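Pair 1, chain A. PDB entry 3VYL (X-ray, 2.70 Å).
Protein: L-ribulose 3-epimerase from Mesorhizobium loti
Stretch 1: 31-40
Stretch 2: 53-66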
# COMPACT_ATOMS: atom_id res chain seq x y z
N GLY A 31 -8.44 -25.94 10.75
CA GLY A 31 -7.68 -26.27 9.55
C GLY A 31 -6.17 -26.10 9.66
O GLY A 31 -5.46 -26.16 8.66
N PHE A 32 -5.68 -25.90 10.87
CA PHE A 32 -4.26 -25.73 11.10
C PHE A 32 -3.62 -27.09 11.29
O PHE A 32 -4.32 -28.05 11.57
CB PHE A 32 -4.03 -24.85 12.32
CG PHE A 32 -4.39 -23.41 12.10
CD1 PHE A 32 -3.42 -22.50 11.69
CD2 PHE A 32 -5.70 -22.97 12.28
CE1 PHE A 32 -3.74 -21.17 11.48
CE2 PHE A 32 -6.03 -21.64 12.07
CZ PHE A 32 -5.06 -20.74 11.67
N ASP A 33 -2.31 -27.19 11.13
CA ASP A 33 -1.65 -28.48 11.35
C ASP A 33 -0.35 -28.39 12.15
O ASP A 33 0.50 -29.27 12.09
CB ASP A 33 -1.50 -29.27 10.05
CG ASP A 33 -1.02 -28.42 8.89
OD1 ASP A 33 0.03 -27.74 9.05
OD2 ASP A 33 -1.70 -28.43 7.83
N LEU A 34 -0.23 -27.32 12.92
CA LEU A 34 0.74 -27.27 14.01
C LEU A 34 0.07 -26.62 15.23
O LEU A 34 -0.94 -25.92 15.09
CB LEU A 34 2.00 -26.53 13.59
CG LEU A 34 3.16 -26.45 14.58
CD1 LEU A 34 4.48 -26.68 13.87
CD2 LEU A 34 3.17 -25.10 15.30
N ILE A 35 0.62 -26.90 16.41
CA ILE A 35 0.22 -26.22 17.64
C ILE A 35 1.45 -25.70 18.37
O ILE A 35 2.46 -26.40 18.48
CB ILE A 35 -0.66 -27.11 18.58
CG1 ILE A 35 -1.29 -26.30 19.73
CG2 ILE A 35 0.11 -28.30 19.13
CD1 ILE A 35 -2.34 -25.30 19.31
N GLU A 36 1.36 -24.46 18.82
CA GLU A 36 2.42 -23.86 19.61
C GLU A 36 1.96 -23.74 21.06
O GLU A 36 0.91 -23.15 21.36
CB GLU A 36 2.78 -22.49 19.03
CG GLU A 36 3.94 -21.75 19.71
CD GLU A 36 4.32 -20.50 18.95
OE1 GLU A 36 3.87 -20.39 17.79
OE2 GLU A 36 5.04 -19.63 19.48
N PHE A 37 2.76 -24.26 21.97
CA PHE A 37 2.47 -24.21 23.37
C PHE A 37 3.48 -23.31 24.00
O PHE A 37 4.59 -23.36 23.62
CB PHE A 37 2.57 -25.60 23.97
CG PHE A 37 1.40 -26.48 23.67
CD1 PHE A 37 0.16 -26.14 24.08
CD2 PHE A 37 1.57 -27.64 22.99
CE1 PHE A 37 -0.91 -26.92 23.82
CE2 PHE A 37 0.51 -28.44 22.73
CZ PHE A 37 -0.73 -28.08 23.14
N SER A 38 3.05 -22.41 24.86
CA SER A 38 3.93 -21.53 25.63
C SER A 38 4.79 -22.03 26.76
O SER A 38 5.89 -21.58 26.93
CB SER A 38 3.11 -20.47 26.30
OG SER A 38 3.40 -20.48 27.70
N TYR A 39 4.22 -22.82 27.65
CA TYR A 39 4.99 -23.67 28.54
C TYR A 39 4.08 -24.61 29.28
O TYR A 39 3.00 -24.22 29.67
CB TYR A 39 5.87 -22.87 29.49
CG TYR A 39 6.97 -23.68 30.12
CD1 TYR A 39 8.19 -23.81 29.52
CD2 TYR A 39 6.77 -24.32 31.30
CE1 TYR A 39 9.18 -24.55 30.09
CE2 TYR A 39 7.75 -25.07 31.89
CZ TYR A 39 8.95 -25.16 31.27
OH TYR A 39 9.90 -25.91 31.86
N LEU A 40 4.55 -25.81 29.53
CA LEU A 40 3.79 -26.82 30.20
C LEU A 40 4.61 -27.45 31.30
O LEU A 40 5.72 -27.85 31.08
CB LEU A 40 3.38 -27.87 29.20
CG LEU A 40 2.48 -27.41 28.07
CD1 LEU A 40 2.31 -28.52 27.07
CD2 LEU A 40 1.13 -27.02 28.58
N ARG A 53 -1.17 -37.76 21.53
CA ARG A 53 -2.42 -37.18 21.07
C ARG A 53 -2.18 -36.16 19.95
O ARG A 53 -2.99 -36.05 19.03
CB ARG A 53 -3.19 -36.55 22.23
CG ARG A 53 -4.51 -37.26 22.52
CD ARG A 53 -5.36 -37.40 21.25
NE ARG A 53 -6.48 -36.44 21.17
CZ ARG A 53 -7.17 -35.97 22.21
NH1 ARG A 53 -6.90 -36.36 23.46
NH2 ARG A 53 -8.16 -35.09 21.99
N ILE A 54 -1.05 -35.45 20.04
CA ILE A 54 -0.61 -34.55 18.98
C ILE A 54 -0.33 -35.32 17.67
O ILE A 54 -0.86 -34.96 16.61
CB ILE A 54 0.62 -33.72 19.40
CG1 ILE A 54 0.23 -32.69 20.47
CG2 ILE A 54 1.22 -32.98 18.21
CD1 ILE A 54 1.41 -32.09 21.21
N ALA A 55 0.48 -36.37 17.76
CA ALA A 55 0.80 -37.19 16.57
C ALA A 55 -0.42 -37.88 15.96
O ALA A 55 -0.54 -37.94 14.73
CB ALA A 55 1.90 -38.20 16.88
N ASP A 56 -1.34 -38.37 16.79
CA ASP A 56 -2.57 -39.01 16.31
C ASP A 56 -3.44 -38.06 15.48
O ASP A 56 -4.07 -38.48 14.50
CB ASP A 56 -3.38 -39.61 17.47
CG ASP A 56 -3.24 -41.13 17.57
OD1 ASP A 56 -2.10 -41.63 17.76
OD2 ASP A 56 -4.27 -41.83 17.48
N LEU A 57 -3.48 -36.79 15.89
CA LEU A 57 -4.21 -35.75 15.15
C LEU A 57 -3.50 -35.32 13.87
O LEU A 57 -4.12 -34.74 12.97
CB LEU A 57 -4.48 -34.53 16.04
CG LEU A 57 -5.83 -34.27 16.71
CD1 LEU A 57 -6.97 -35.06 16.07
CD2 LEU A 57 -5.77 -34.53 18.21
N GLY A 58 -2.20 -35.60 13.78
CA GLY A 58 -1.41 -35.24 12.61
C GLY A 58 -0.82 -33.85 12.73
O GLY A 58 -0.48 -33.21 11.75
N LEU A 59 -0.69 -33.38 13.96
CA LEU A 59 -0.19 -32.06 14.23
C LEU A 59 1.30 -32.14 14.53
O LEU A 59 1.78 -33.16 15.01
CB LEU A 59 -0.94 -31.46 15.42
CG LEU A 59 -2.24 -30.64 15.29
CD1 LEU A 59 -3.00 -30.85 13.99
CD2 LEU A 59 -3.14 -30.85 16.49
N GLY A 60 2.02 -31.08 14.21
CA GLY A 60 3.37 -30.86 14.74
C GLY A 60 3.27 -29.96 15.96
O GLY A 60 2.17 -29.52 16.33
N VAL A 61 4.40 -29.66 16.57
CA VAL A 61 4.40 -28.88 17.80
C VAL A 61 5.66 -28.01 17.91
O VAL A 61 6.76 -28.44 17.57
CB VAL A 61 4.15 -29.77 19.06
CG1 VAL A 61 5.24 -30.84 19.22
CG2 VAL A 61 4.01 -28.94 20.33
N ALA A 62 5.48 -26.78 18.36
CA ALA A 62 6.60 -25.93 18.71
C ALA A 62 6.36 -25.40 20.12
O ALA A 62 5.22 -25.28 20.56
CB ALA A 62 6.73 -24.79 17.73
N ILE A 63 7.44 -25.11 20.84
CA ILE A 63 7.30 -24.45 22.12
C ILE A 63 7.97 -23.07 22.10
O ILE A 63 9.13 -22.93 21.68
CB ILE A 63 7.85 -25.31 23.29
CG1 ILE A 63 7.34 -26.76 23.22
CG2 ILE A 63 7.51 -24.67 24.64
CD1 ILE A 63 5.88 -26.96 23.57
N SER A 64 7.22 -22.07 22.55
CA SER A 64 7.74 -20.72 22.68
C SER A 64 7.57 -20.29 24.11
O SER A 64 6.55 -20.59 24.73
CB SER A 64 6.96 -19.76 21.78
OG SER A 64 5.62 -19.63 22.24
N ILE A 65 8.56 -19.57 24.63
CA ILE A 65 8.46 -18.96 25.95
C ILE A 65 9.03 -17.55 25.88
O ILE A 65 9.59 -17.14 24.86
CB ILE A 65 9.23 -19.76 27.02
CG1 ILE A 65 10.73 -19.77 26.71
CG2 ILE A 65 8.70 -21.18 27.14
CD1 ILE A 65 11.60 -20.10 27.91
N GLY A 66 8.87 -16.80 26.98
CA GLY A 66 9.56 -15.54 27.17
C GLY A 66 10.23 -15.61 28.52
O GLY A 66 9.55 -15.79 29.53

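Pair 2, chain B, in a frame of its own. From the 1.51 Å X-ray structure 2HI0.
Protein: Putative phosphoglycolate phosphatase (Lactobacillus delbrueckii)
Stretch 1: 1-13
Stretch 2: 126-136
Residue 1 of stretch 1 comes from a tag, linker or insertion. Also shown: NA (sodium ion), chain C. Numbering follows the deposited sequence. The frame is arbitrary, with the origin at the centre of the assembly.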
# COMPACT_ATOMS: atom_id res chain seq x y z
N GLY B 1 5.83 21.19 21.89
CA GLY B 1 6.23 19.85 21.38
C GLY B 1 5.70 19.54 19.99
O GLY B 1 5.11 20.40 19.31
N MSE B 2 5.88 18.29 19.59
CA MSE B 2 5.31 17.77 18.35
C MSE B 2 4.61 16.48 18.64
O MSE B 2 5.18 15.61 19.31
CB MSE B 2 6.41 17.52 17.32
CG MSE B 2 7.12 18.81 16.97
SE MSE B 2 8.49 18.47 15.66
CE MSE B 2 7.35 17.76 14.33
N LYS B 3 3.40 16.33 18.14
CA LYS B 3 2.71 15.07 18.32
C LYS B 3 3.54 13.95 17.67
O LYS B 3 3.78 12.92 18.30
CB LYS B 3 1.28 15.11 17.77
CG LYS B 3 0.47 13.93 18.25
CD LYS B 3 -0.98 13.97 17.83
CE LYS B 3 -1.67 12.77 18.52
NZ LYS B 3 -3.15 12.78 18.38
N TYR B 4 3.95 14.15 16.41
CA TYR B 4 4.73 13.19 15.67
C TYR B 4 5.87 13.93 14.99
O TYR B 4 5.66 14.94 14.30
CB TYR B 4 3.88 12.42 14.65
CG TYR B 4 2.71 11.69 15.24
CD1 TYR B 4 2.89 10.67 16.18
CD2 TYR B 4 1.40 12.06 14.92
CE1 TYR B 4 1.79 9.99 16.70
CE2 TYR B 4 0.32 11.42 15.48
CZ TYR B 4 0.52 10.39 16.38
OH TYR B 4 -0.57 9.72 16.95
N LYS B 5 7.09 13.42 15.18
CA LYS B 5 8.27 13.92 14.49
C LYS B 5 8.49 13.21 13.13
O LYS B 5 9.27 13.67 12.31
CB LYS B 5 9.49 13.74 15.39
CG LYS B 5 9.41 14.55 16.66
CD LYS B 5 10.64 14.31 17.52
CE LYS B 5 10.53 14.88 18.93
NZ LYS B 5 11.59 14.21 19.77
N ALA B 6 7.81 12.08 12.90
CA ALA B 6 7.92 11.36 11.62
C ALA B 6 6.55 10.85 11.20
O ALA B 6 5.81 10.36 12.02
CB ALA B 6 8.92 10.21 11.69
N ALA B 7 6.24 10.98 9.90
CA ALA B 7 4.98 10.45 9.32
C ALA B 7 5.41 9.52 8.21
O ALA B 7 6.13 9.92 7.31
CB ALA B 7 4.06 11.59 8.76
N ILE B 8 5.00 8.27 8.36
CA ILE B 8 5.38 7.16 7.48
C ILE B 8 4.11 6.75 6.75
O ILE B 8 3.12 6.33 7.38
CB ILE B 8 5.95 5.99 8.29
CG1 ILE B 8 7.10 6.44 9.17
CG2 ILE B 8 6.43 4.89 7.33
CD1 ILE B 8 7.53 5.29 10.16
N PHE B 9 4.13 6.88 5.41
CA PHE B 9 2.96 6.68 4.57
C PHE B 9 3.08 5.39 3.75
O PHE B 9 4.14 5.07 3.18
CB PHE B 9 2.81 7.79 3.54
CG PHE B 9 2.59 9.16 4.13
CD1 PHE B 9 3.65 9.89 4.62
CD2 PHE B 9 1.32 9.66 4.26
CE1 PHE B 9 3.44 11.14 5.16
CE2 PHE B 9 1.13 10.93 4.80
CZ PHE B 9 2.19 11.64 5.25
N ASP B 10 1.98 4.69 3.65
CA ASP B 10 1.79 3.71 2.55
C ASP B 10 1.63 4.51 1.22
O ASP B 10 1.43 5.73 1.23
CB ASP B 10 0.54 2.87 2.79
CG ASP B 10 0.43 1.70 1.83
OD1 ASP B 10 1.45 1.14 1.37
OD2 ASP B 10 -0.72 1.36 1.52
N MSE B 11 1.82 3.85 0.08
CA MSE B 11 1.75 4.50 -1.22
C MSE B 11 0.36 4.31 -1.86
O MSE B 11 -0.38 5.31 -2.03
CB MSE B 11 2.85 3.99 -2.15
CG MSE B 11 2.74 4.50 -3.54
SE MSE B 11 4.38 4.27 -4.50
CE MSE B 11 5.44 5.80 -3.98
N ASP B 12 0.02 3.06 -2.20
CA ASP B 12 -1.23 2.74 -2.92
C ASP B 12 -2.45 3.15 -2.12
O ASP B 12 -2.56 2.79 -0.95
CB ASP B 12 -1.36 1.24 -3.20
CG ASP B 12 -0.40 0.74 -4.21
OD1 ASP B 12 -0.44 1.15 -5.37
OD2 ASP B 12 0.41 -0.14 -3.85
N GLY B 13 -3.33 3.96 -2.71
CA GLY B 13 -4.59 4.30 -2.01
C GLY B 13 -4.44 5.34 -0.92
O GLY B 13 -5.40 5.69 -0.24
N GLY B 126 8.48 20.73 10.16
CA GLY B 126 9.62 19.97 10.66
C GLY B 126 9.38 18.49 10.84
O GLY B 126 10.14 17.83 11.51
N VAL B 127 8.33 17.95 10.23
CA VAL B 127 8.01 16.52 10.34
C VAL B 127 8.80 15.79 9.28
O VAL B 127 8.81 16.20 8.10
CB VAL B 127 6.48 16.24 10.14
CG1 VAL B 127 6.16 14.74 10.28
CG2 VAL B 127 5.63 17.09 11.12
N LYS B 128 9.49 14.71 9.67
CA LYS B 128 10.19 13.85 8.73
C LYS B 128 9.18 12.97 8.01
O LYS B 128 8.24 12.48 8.63
CB LYS B 128 11.20 12.99 9.49
CG LYS B 128 12.32 13.74 10.14
CD LYS B 128 13.41 12.83 10.62
CE LYS B 128 14.60 13.61 11.14
NZ LYS B 128 15.85 12.85 10.80
N LEU B 129 9.38 12.73 6.70
CA LEU B 129 8.41 12.03 5.88
C LEU B 129 9.06 10.82 5.22
O LEU B 129 10.16 10.86 4.76
CB LEU B 129 7.81 12.92 4.81
CG LEU B 129 7.23 14.29 5.19
CD1 LEU B 129 6.82 15.04 3.87
CD2 LEU B 129 6.04 14.15 6.19
N ALA B 130 8.33 9.72 5.21
CA ALA B 130 8.79 8.44 4.61
C ALA B 130 7.65 7.71 3.94
O ALA B 130 6.47 7.96 4.21
CB ALA B 130 9.45 7.54 5.68
N VAL B 131 8.02 6.83 3.01
CA VAL B 131 7.11 5.89 2.33
C VAL B 131 7.63 4.48 2.61
O VAL B 131 8.80 4.20 2.44
CB VAL B 131 7.08 6.09 0.82
CG1 VAL B 131 6.14 4.99 0.13
CG2 VAL B 131 6.67 7.48 0.48
N VAL B 132 6.74 3.64 3.10
CA VAL B 132 7.01 2.21 3.28
C VAL B 132 5.79 1.48 2.73
O VAL B 132 4.67 1.61 3.24
CB VAL B 132 7.31 1.85 4.75
CG1 VAL B 132 7.49 0.32 4.90
CG2 VAL B 132 8.55 2.61 5.23
N SER B 133 6.00 0.72 1.67
CA SER B 133 4.90 0.19 0.82
C SER B 133 5.19 -1.28 0.43
O SER B 133 6.34 -1.67 0.23
CB SER B 133 4.84 1.05 -0.44
OG SER B 133 4.00 0.54 -1.44
N ASN B 134 4.12 -2.05 0.25
CA ASN B 134 4.22 -3.43 -0.29
C ASN B 134 4.26 -3.46 -1.81
O ASN B 134 4.44 -4.53 -2.38
CB ASN B 134 3.04 -4.34 0.18
CG ASN B 134 3.31 -4.99 1.56
OD1 ASN B 134 4.46 -4.98 2.03
ND2 ASN B 134 2.26 -5.51 2.19
N LYS B 135 4.22 -2.29 -2.45
CA LYS B 135 4.50 -2.19 -3.90
C LYS B 135 5.95 -2.58 -4.16
O LYS B 135 6.84 -2.22 -3.36
CB LYS B 135 4.23 -0.77 -4.39
CG LYS B 135 4.51 -0.58 -5.88
CD LYS B 135 4.23 0.88 -6.33
CE LYS B 135 2.80 1.36 -6.10
NZ LYS B 135 1.76 0.50 -6.74
N PRO B 136 6.23 -3.34 -5.20
CA PRO B 136 7.64 -3.64 -5.41
C PRO B 136 8.53 -2.41 -5.41
O PRO B 136 8.17 -1.35 -5.97
CB PRO B 136 7.67 -4.32 -6.80
CG PRO B 136 6.30 -4.91 -6.90
CD PRO B 136 5.39 -3.91 -6.27
NA NA C . -2.38 0.72 0.43
O HOH W 1 10.94 15.67 12.96
O HOH W 2 1.47 0.81 -1.23
O HOH W 3 1.56 -1.37 1.09
O HOH W 4 1.28 -2.31 -5.60
O HOH W 5 -2.46 -1.12 2.39

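Two neighbouring parallel strands present one packing problem whatever their sequence: the backbone fixes the ladder, and the side chains must fill what lies above and below it. Pair 1 and pair 2 illustrate this well, because 14 central residues superpose with an RMSD of 0.5 Å. In each, a four-residue strand (34-37 or 6-9) runs beside a longer one, with 23° between the strand directions in pair 1 and 25° in pair 2. Five backbone hydrogen bonds alternate across the gap. In pair 1 the ladder starts with G60(A) N to D33(A) O at 3.2 Å and ends with S64(A) N to F37(A) O at 3.1 Å; in pair 2 the matching rungs are K128(B) N to K5(B) O at 2.8 Å and V132(B) N to F9(B) O at 3.0 Å. Both second stretches also enter the strand in the same way, through a glycine of positive phi, G58(A) or G126(B), that closes a helix in a Schellman motif.

On one face, the phenylalanines F37(A) and F9(B) coincide, their CA atoms 0.3 Å apart, and both are m rotamers. Their neighbours meet the ring at its edge. In pair 1, V61(A) CG2 lies 3.8 Å from F37(A) CD2, and I54(A), from the preceding helix, brings CD1 to 4.1 Å from F37(A) CE2. In pair 2 the valine's place is taken by L129(B), whose CD2 reaches F9(B) CE1 at 4.1 Å. Size is redistributed at the adjacent bridge: I35(A) faces V61(A), CG2 to CG2 at 4.1 Å, whereas the smaller A7(B) faces the larger L129(B), CB to CD2 at 4.1 Å. A small residue on one strand is thus paired with a longer one on the other.

The opposite face shows a change of chemistry. L34(A) lies beside G60(A), which has no side chain, and its CD2 reaches on to A62(A) CB at 4.3 Å. At the equivalent bridge A6(B) CB lies 4.2 Å from K128(B) CB, while the rest of the lysine leads away. A62(A) and A130(B) keep the next position small in both. Beyond it, E36(A) and S64(A) form a buried polar link, S64(A) OG donating to E36(A) OE2 at 2.8 Å; the superposed I8(B) and V132(B) replace it with an apolar contact, CG2 to CG2 at 3.8 Å.

Past the ladder, matched positions carry different side chains. Y39(A), poorly ordered, sets CD1 3.6 Å from I65(A) CG2. The corresponding M11(B), a selenomethionine, packs CB 3.7 Å from S133(B) OG. In pair 2, M11(B) SE also lies 3.7 Å from K135(B) CE, K135(B) NZ forms a salt bridge with D12(B) OD1 at 2.7 Å, and D10(B) OD2 binds the sodium ion NA at 2.1 Å. The shared frame therefore fixes where side chains start, not how they fill the space.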